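Local coordinates for lovastatin nonaketide synthase, polyketide synthase component (Aspergillus terreus, PDB 7CPX), which builds, together with LovC, the nonaketide dihydromonacolin L, the precursor skeleton of lovastatin, from malonyl-CoA by iterative condensation, methylation and reduction, at residues L2246-L2251 against G2303-Y2307; K2266-R2271 against A2310-L2314. The protein carries 2 engineered substitutions. All coordinates share one frame; numbering follows the deposited sequence.

Contact 1 of 2, residues L2246-L2251 against G2303-Y2307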
# COMPACT_ATOMS: atom_id res chain seq x y z
N LEU A 2246 -55.08 -4.26 -37.99
CA LEU A 2246 -54.17 -4.46 -39.10
C LEU A 2246 -54.61 -5.64 -39.95
O LEU A 2246 -55.03 -6.68 -39.43
CB LEU A 2246 -52.74 -4.68 -38.60
CG LEU A 2246 -52.06 -3.47 -37.97
CD1 LEU A 2246 -50.70 -3.85 -37.40
CD2 LEU A 2246 -51.92 -2.34 -38.98
N GLN A 2247 -54.50 -5.48 -41.27
CA GLN A 2247 -54.76 -6.54 -42.24
C GLN A 2247 -53.71 -6.40 -43.34
O GLN A 2247 -53.90 -5.66 -44.30
CB GLN A 2247 -56.17 -6.46 -42.79
CG GLN A 2247 -57.24 -6.92 -41.82
CD GLN A 2247 -57.16 -8.40 -41.52
OE1 GLN A 2247 -56.41 -9.13 -42.16
NE2 GLN A 2247 -57.94 -8.86 -40.55
N ASP A 2248 -52.60 -7.12 -43.18
CA ASP A 2248 -51.49 -7.07 -44.13
C ASP A 2248 -51.89 -7.85 -45.38
O ASP A 2248 -51.68 -9.06 -45.48
CB ASP A 2248 -50.22 -7.62 -43.51
CG ASP A 2248 -49.82 -6.88 -42.25
OD1 ASP A 2248 -50.15 -5.68 -42.13
OD2 ASP A 2248 -49.18 -7.49 -41.37
N VAL A 2249 -52.49 -7.15 -46.34
CA VAL A 2249 -52.99 -7.78 -47.56
C VAL A 2249 -52.94 -6.76 -48.68
O VAL A 2249 -53.07 -5.55 -48.46
CB VAL A 2249 -54.42 -8.32 -47.37
CG1 VAL A 2249 -55.36 -7.20 -46.98
CG2 VAL A 2249 -54.90 -9.01 -48.64
N MET A 2250 -52.75 -7.25 -49.90
CA MET A 2250 -52.74 -6.41 -51.08
C MET A 2250 -54.16 -6.04 -51.49
O MET A 2250 -55.10 -6.82 -51.34
CB MET A 2250 -52.03 -7.11 -52.24
CG MET A 2250 -50.55 -6.83 -52.33
SD MET A 2250 -50.19 -5.08 -52.58
CE MET A 2250 -51.18 -4.71 -54.03
N LEU A 2251 -54.30 -4.83 -52.04
CA LEU A 2251 -55.62 -4.35 -52.44
C LEU A 2251 -56.27 -5.30 -53.44
O LEU A 2251 -57.46 -5.61 -53.33
CB LEU A 2251 -55.52 -2.95 -53.03
CG LEU A 2251 -55.34 -1.81 -52.03
CD1 LEU A 2251 -55.01 -0.53 -52.76
CD2 LEU A 2251 -56.60 -1.62 -51.19
N GLY A 2303 -48.88 -3.92 -48.82
CA GLY A 2303 -49.80 -4.69 -48.01
C GLY A 2303 -50.51 -3.90 -46.93
O GLY A 2303 -51.24 -4.51 -46.13
N GLN A 2304 -50.33 -2.58 -46.87
CA GLN A 2304 -50.94 -1.77 -45.82
C GLN A 2304 -51.57 -0.50 -46.37
O GLN A 2304 -51.58 0.53 -45.70
CB GLN A 2304 -49.92 -1.42 -44.74
CG GLN A 2304 -49.48 -2.60 -43.90
CD GLN A 2304 -48.52 -2.20 -42.80
OE1 GLN A 2304 -48.01 -1.08 -42.78
NE2 GLN A 2304 -48.26 -3.11 -41.87
N ALA A 2305 -52.10 -0.55 -47.60
CA ALA A 2305 -52.83 0.60 -48.12
C ALA A 2305 -54.06 0.89 -47.29
O ALA A 2305 -54.44 2.05 -47.13
CB ALA A 2305 -53.21 0.36 -49.58
N ASN A 2306 -54.69 -0.15 -46.75
CA ASN A 2306 -55.77 0.03 -45.80
C ASN A 2306 -55.32 0.87 -44.61
O ASN A 2306 -55.94 1.89 -44.26
CB ASN A 2306 -56.24 -1.35 -45.35
CG ASN A 2306 -57.61 -1.34 -44.74
OD1 ASN A 2306 -58.27 -0.31 -44.68
ND2 ASN A 2306 -58.06 -2.51 -44.30
N TYR A 2307 -54.21 0.46 -43.99
CA TYR A 2307 -53.68 1.17 -42.83
C TYR A 2307 -53.28 2.59 -43.18
O TYR A 2307 -53.58 3.53 -42.43
CB TYR A 2307 -52.48 0.39 -42.28
CG TYR A 2307 -51.94 0.85 -40.96
CD1 TYR A 2307 -52.75 1.46 -40.02
CD2 TYR A 2307 -50.60 0.67 -40.65
CE1 TYR A 2307 -52.25 1.88 -38.80
CE2 TYR A 2307 -50.09 1.09 -39.44
CZ TYR A 2307 -50.91 1.69 -38.52
OH TYR A 2307 -50.39 2.10 -37.32
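Val2249 N donates to Gly2303 O at 2.9 Å. Gln2304 NE2 donates to Asp2248 OD1 at 3.2 Å, and these two hydrogen bonds tie a loop of the Rossmann-like ketoreductase domain to the start of helix 2305-2323. The backbone bond arrives in the carbonyl plane on a lone pair of Gly2303 O, but is bent at the hydrogen. A CA-H...O contact from Asp2248 CA, 3.3 Å from Gly2303 O, gives that oxygen a second approach from the loop. The side-chain bond is straighter, 164° at the hydrogen. Its acceptor lies almost in the Gln2304 amide plane, whereas NE2 comes at OD1 from above the carboxylate plane. Gln2304, the N-cap residue, is extended beyond CG and runs alongside Asp2248 in the same direction; its OE1 takes a further hydrogen bond from Asn2301 ND2, so both ends of the amide are engaged. The loop follows strand 2236-2241 and leads into helix 2256-2276, and its far end also packs on helix 1735-1750, where Leu2251 meets Ile1747. Across the contact, Leu2251 CD1 rests on Ala2305 CB at 3.8 Å. At the other end stands Tyr2307, a residue of the NADP pocket. Leu2246 CD2 lies over one face of the Tyr2307 ring, near its centre and 3.7 Å from the centroid.

Contact 2 of 2, residues K2266-R2271 against A2310-L2314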
# COMPACT_ATOMS: atom_id res chain seq x y z
N LYS A 2266 -60.29 3.57 -36.95
CA LYS A 2266 -59.59 4.84 -37.16
C LYS A 2266 -60.54 5.91 -37.68
O LYS A 2266 -60.79 6.92 -37.02
CB LYS A 2266 -58.43 4.64 -38.14
CG LYS A 2266 -57.31 3.75 -37.64
CD LYS A 2266 -56.15 4.56 -37.09
CE LYS A 2266 -54.90 3.71 -36.95
NZ LYS A 2266 -53.76 4.48 -36.37
N VAL A 2267 -61.10 5.69 -38.88
CA VAL A 2267 -61.88 6.72 -39.56
C VAL A 2267 -63.12 7.07 -38.75
O VAL A 2267 -63.33 8.23 -38.37
CB VAL A 2267 -62.24 6.26 -40.98
CG1 VAL A 2267 -63.14 7.28 -41.65
CG2 VAL A 2267 -60.98 6.01 -41.79
N GLU A 2268 -63.98 6.08 -38.51
CA GLU A 2268 -65.22 6.36 -37.81
C GLU A 2268 -64.95 6.81 -36.38
O GLU A 2268 -65.70 7.63 -35.84
CB GLU A 2268 -66.12 5.12 -37.82
CG GLU A 2268 -67.47 5.32 -37.15
CD GLU A 2268 -68.31 6.40 -37.82
OE1 GLU A 2268 -67.96 6.81 -38.95
OE2 GLU A 2268 -69.31 6.84 -37.22
N GLY A 2269 -63.89 6.30 -35.76
CA GLY A 2269 -63.55 6.74 -34.42
C GLY A 2269 -63.21 8.22 -34.37
O GLY A 2269 -63.72 8.97 -33.53
N VAL A 2270 -62.34 8.67 -35.29
CA VAL A 2270 -61.99 10.09 -35.31
C VAL A 2270 -63.21 10.92 -35.68
O VAL A 2270 -63.40 12.02 -35.16
CB VAL A 2270 -60.82 10.36 -36.27
CG1 VAL A 2270 -59.58 9.64 -35.81
CG2 VAL A 2270 -61.16 9.98 -37.71
N ARG A 2271 -64.06 10.41 -36.57
CA ARG A 2271 -65.26 11.15 -36.94
C ARG A 2271 -66.16 11.35 -35.74
O ARG A 2271 -66.62 12.47 -35.46
CB ARG A 2271 -65.99 10.40 -38.06
CG ARG A 2271 -67.13 11.17 -38.70
CD ARG A 2271 -67.32 10.72 -40.14
NE ARG A 2271 -67.48 9.27 -40.24
CZ ARG A 2271 -67.40 8.58 -41.37
NH1 ARG A 2271 -67.15 9.17 -42.52
NH2 ARG A 2271 -67.57 7.26 -41.34
N ALA A 2310 -56.34 4.79 -43.61
CA ALA A 2310 -56.92 5.15 -42.32
C ALA A 2310 -56.10 6.25 -41.66
O ALA A 2310 -56.64 7.25 -41.17
CB ALA A 2310 -56.99 3.92 -41.42
N ASN A 2311 -54.77 6.09 -41.66
CA ASN A 2311 -53.92 7.09 -41.03
C ASN A 2311 -54.00 8.44 -41.75
O ASN A 2311 -53.89 9.48 -41.11
CB ASN A 2311 -52.47 6.60 -40.97
CG ASN A 2311 -52.30 5.43 -40.02
OD1 ASN A 2311 -52.88 5.40 -38.94
ND2 ASN A 2311 -51.48 4.46 -40.41
N CYS A 2312 -54.17 8.43 -43.07
CA CYS A 2312 -54.30 9.68 -43.80
C CYS A 2312 -55.64 10.34 -43.54
O CYS A 2312 -55.73 11.57 -43.54
CB CYS A 2312 -54.09 9.43 -45.29
SG CYS A 2312 -52.36 9.12 -45.73
N TYR A 2313 -56.70 9.56 -43.31
CA TYR A 2313 -57.94 10.15 -42.81
C TYR A 2313 -57.69 10.82 -41.48
O TYR A 2313 -58.20 11.92 -41.22
CB TYR A 2313 -59.03 9.10 -42.67
CG TYR A 2313 -60.40 9.69 -42.37
CD1 TYR A 2313 -60.71 10.14 -41.10
CD2 TYR A 2313 -61.37 9.80 -43.35
CE1 TYR A 2313 -61.94 10.69 -40.81
CE2 TYR A 2313 -62.61 10.34 -43.08
CZ TYR A 2313 -62.89 10.79 -41.81
OH TYR A 2313 -64.12 11.33 -41.53
N LEU A 2314 -56.92 10.18 -40.60
CA LEU A 2314 -56.57 10.80 -39.33
C LEU A 2314 -55.83 12.11 -39.55
O LEU A 2314 -56.12 13.12 -38.90
CB LEU A 2314 -55.71 9.83 -38.50
CG LEU A 2314 -56.44 8.94 -37.50
CD1 LEU A 2314 -57.62 8.23 -38.15
CD2 LEU A 2314 -55.48 7.92 -36.90
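One face of the Tyr2313 ring carries Val2267 CG1, set almost over the centre at 3.3 Å from the centroid and 9° off the normal, which identifies a CH-pi contact. Near the ring plane, at the edge, Val2270 CG2 adjoins Tyr2313 CE1 and CD1, the two side chains running alongside in opposite senses. His1736 of helix 1735-1750 meets Tyr2313 edge-to-face. At the far end of the phenol, Tyr2313 OH lies 3.5 Å from Arg2271 CD, and the guanidinium and ring planes are nearly perpendicular. Within its own helix, Arg2271 NE donates to Glu2268 OE1 at 2.8 Å, with the oxygen in the guanidinium plane. Tyr2313 and Val2267 belong to nearly parallel helices, 2305-2323 and 2256-2276, whose axes over these short segments approach to 8.9 Å at 19°. They lie against the parallel sheet of the Rossmann-like ketoreductase: Val2270 and Leu2314 both reach Met2291 and Phe2241 on its strands. The Val2270 and Leu2314 side chains run nearly perpendicular, with Val2270 CG1 3.4 Å from Leu2314 CD1. Lys2266 CB packs on Ala2310 CB at 3.7 Å. Lys2266, one of the residues lining the NADP pocket, bends at chi2 (-98°), which turns its outer chain past Leu2314 CD2 toward Asn2311. Its NZ donates to Asn2311 OD1 at 2.9 Å, nearly along the C=O axis.

Both contacts use helix 2305-2323 of the ketoreductase domain, with centres about 15 Å apart. Contact 1 takes its first turn and the residues just before it, and is partly buried: an irregular loop is held through backbone and side-chain hydrogen bonds, with Asp2248 exposed. Contact 2 lies further along the same helix and is buried, so aliphatic and aromatic packing between two helices dominates and one lysine-asparagine bond is the polar link across. The loop 2246-2251 leads into helix 2256-2276, the partner in contact 2. Where the contacts meet, Tyr2307 CE1 packs 3.7 Å from Lys2266 CE, joining two residues of the NADP pocket.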